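Local coordinates for protein globin (Bacillus anthracis, PDB 5V3T) that binds haem as a group II truncated haemoglobin and probably carries oxygen or other small diatomic ligands at the haem iron, at the interface of chains A and B. Coordinates in Å, arbitrary orientation; residue numbers count along the deposited sequence, not the author numbering. Chains: chain A/B, Globin.

The interface of chains A and B. Residues chain A 74, 123-126; chain B 65, 70-72.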
loop_
_atom_site.group_PDB
_atom_site.type_symbol
_atom_site.label_atom_id
_atom_site.label_comp_id
_atom_site.label_asym_id
_atom_site.label_seq_id
_atom_site.Cartn_x
_atom_site.Cartn_y
_atom_site.Cartn_z
ATOM N N ARG A 74 4.528 2.110 -6.208
ATOM C CA ARG A 74 3.613 1.162 -6.853
ATOM C C ARG A 74 3.591 -0.142 -6.093
ATOM O O ARG A 74 2.529 -0.742 -5.903
ATOM C CB ARG A 74 3.999 0.882 -8.304
ATOM C CG ARG A 74 3.103 -0.211 -8.902
ATOM C CD ARG A 74 3.375 -0.534 -10.359
ATOM N NE ARG A 74 2.524 -1.634 -10.821
ATOM C CZ ARG A 74 1.209 -1.561 -11.035
ATOM N NH1 ARG A 74 0.544 -2.641 -11.444
ATOM N NH2 ARG A 74 0.553 -0.422 -10.844
ATOM N N VAL A 123 -2.379 2.839 -10.049
ATOM C CA VAL A 123 -3.595 2.101 -10.454
ATOM C C VAL A 123 -3.294 0.623 -10.649
ATOM O O VAL A 123 -2.345 0.269 -11.342
ATOM C CB VAL A 123 -4.208 2.661 -11.755
ATOM C CG1 VAL A 123 -5.333 1.732 -12.264
ATOM C CG2 VAL A 123 -4.721 4.071 -11.526
ATOM N N ASN A 124 -4.093 -0.240 -10.027
ATOM C CA ASN A 124 -3.786 -1.657 -10.028
ATOM C C ASN A 124 -5.025 -2.551 -10.199
ATOM O O ASN A 124 -4.942 -3.755 -10.047
ATOM C CB ASN A 124 -3.027 -2.022 -8.746
ATOM C CG ASN A 124 -3.769 -1.629 -7.476
ATOM O OD1 ASN A 124 -5.002 -1.706 -7.393
ATOM N ND2 ASN A 124 -3.010 -1.247 -6.464
ATOM N N THR A 125 -6.160 -1.921 -10.498
ATOM C CA THR A 125 -7.462 -2.594 -10.658
ATOM C C THR A 125 -8.159 -1.949 -11.852
ATOM O O THR A 125 -8.053 -0.739 -12.028
ATOM C CB THR A 125 -8.322 -2.432 -9.397
ATOM O OG1 THR A 125 -7.553 -2.809 -8.245
ATOM C CG2 THR A 125 -9.625 -3.235 -9.478
ATOM N N PRO A 126 -8.816 -2.745 -12.712
ATOM C CA PRO A 126 -9.480 -2.084 -13.849
ATOM C C PRO A 126 -10.722 -1.258 -13.471
ATOM O O PRO A 126 -11.245 -1.375 -12.362
ATOM C CB PRO A 126 -9.863 -3.260 -14.756
ATOM C CG PRO A 126 -9.890 -4.433 -13.884
ATOM C CD PRO A 126 -8.923 -4.217 -12.778
ATOM N N THR B 65 3.365 -9.328 -10.694
ATOM C CA THR B 65 2.689 -8.640 -11.786
ATOM C C THR B 65 3.233 -9.074 -13.154
ATOM O O THR B 65 2.493 -9.105 -14.140
ATOM C CB THR B 65 2.769 -7.107 -11.628
ATOM O OG1 THR B 65 4.137 -6.678 -11.590
ATOM C CG2 THR B 65 2.053 -6.682 -10.350
ATOM N N HIS B 70 -2.104 -7.041 -13.413
ATOM C CA HIS B 70 -2.469 -6.199 -12.275
ATOM C C HIS B 70 -2.906 -7.066 -11.100
ATOM O O HIS B 70 -3.549 -8.100 -11.289
ATOM C CB HIS B 70 -3.573 -5.202 -12.643
ATOM C CG HIS B 70 -3.106 -4.102 -13.539
ATOM N ND1 HIS B 70 -2.125 -3.211 -13.164
ATOM C CD2 HIS B 70 -3.481 -3.748 -14.790
ATOM C CE1 HIS B 70 -1.914 -2.353 -14.146
ATOM N NE2 HIS B 70 -2.722 -2.657 -15.145
ATOM N N PRO B 71 -2.518 -6.661 -9.886
ATOM C CA PRO B 71 -2.820 -7.347 -8.627
ATOM C C PRO B 71 -4.305 -7.501 -8.383
ATOM O O PRO B 71 -4.759 -8.612 -8.079
ATOM C CB PRO B 71 -2.228 -6.414 -7.568
ATOM C CG PRO B 71 -1.244 -5.630 -8.278
ATOM C CD PRO B 71 -1.720 -5.446 -9.661
ATOM N N MET B 72 -5.030 -6.388 -8.504
ATOM C CA MET B 72 -6.483 -6.326 -8.243
ATOM C C MET B 72 -6.865 -7.292 -7.115
ATOM O O MET B 72 -7.755 -8.144 -7.248
ATOM C CB MET B 72 -7.288 -6.604 -9.530
ATOM C CG MET B 72 -7.194 -8.022 -10.114
ATOM S SD MET B 72 -8.100 -8.119 -11.650
ATOM C CE MET B 72 -6.928 -7.374 -12.784
#
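In this group II truncated haemoglobin, which has the two-over-two helical sandwich of the truncated globins, the patch joins two copies of the protein. The segment that follows helix 105-122 of chain A, together with A:Arg74 from helix 73-76, meets the stretch B:His70 to B:Met72 just after helix 63-68. Whether the pair forms in solution the structure alone does not show.

Hydrogen bonds cross here from a side chain and from the backbone. A:Arg74 reaches over with CG anti to its backbone N (chi1 175°) and the chain extended as far as NE, so that the guanidinium works at its tip. A:Arg74 NH1 donates to ND1 of the B:His70 imidazole at 3.2 Å, lying near the ring plane, while the two flat groups are turned 71° apart. ND1 is thus the acceptor, which would fit a ring carrying its proton on NE2, and the nearby guanidinium may disfavour a charged imidazole. The second bond is backbone to backbone: B:Met72 N gives its hydrogen to A:Asn124 O at 3.1 Å, in the carbonyl plane.

Within chain A, the second terminal nitrogen of A:Arg74, NH2, donates to the backbone A:Val123 O at 3.0 Å, fairly straight (164° at the hydrogen) though from above the carbonyl plane. This second grip, in the guanidinium plane, should hold the group's rotation and so help aim NH1 at the histidine. A:Thr125 OG1 donates to the side-chain amide oxygen OD1 of A:Asn124 at 2.9 Å, a link between neighbours that probably steadies this stretch of chain.

Apolar contacts flank the polar ones. B:Met72, bent at its last torsion, brings its methyl CE to A:Pro126 CD at 3.7 Å, the two side chains crossing nearly at right angles. A:Asn124 CB rests against B:Pro71 CD at 3.8 Å.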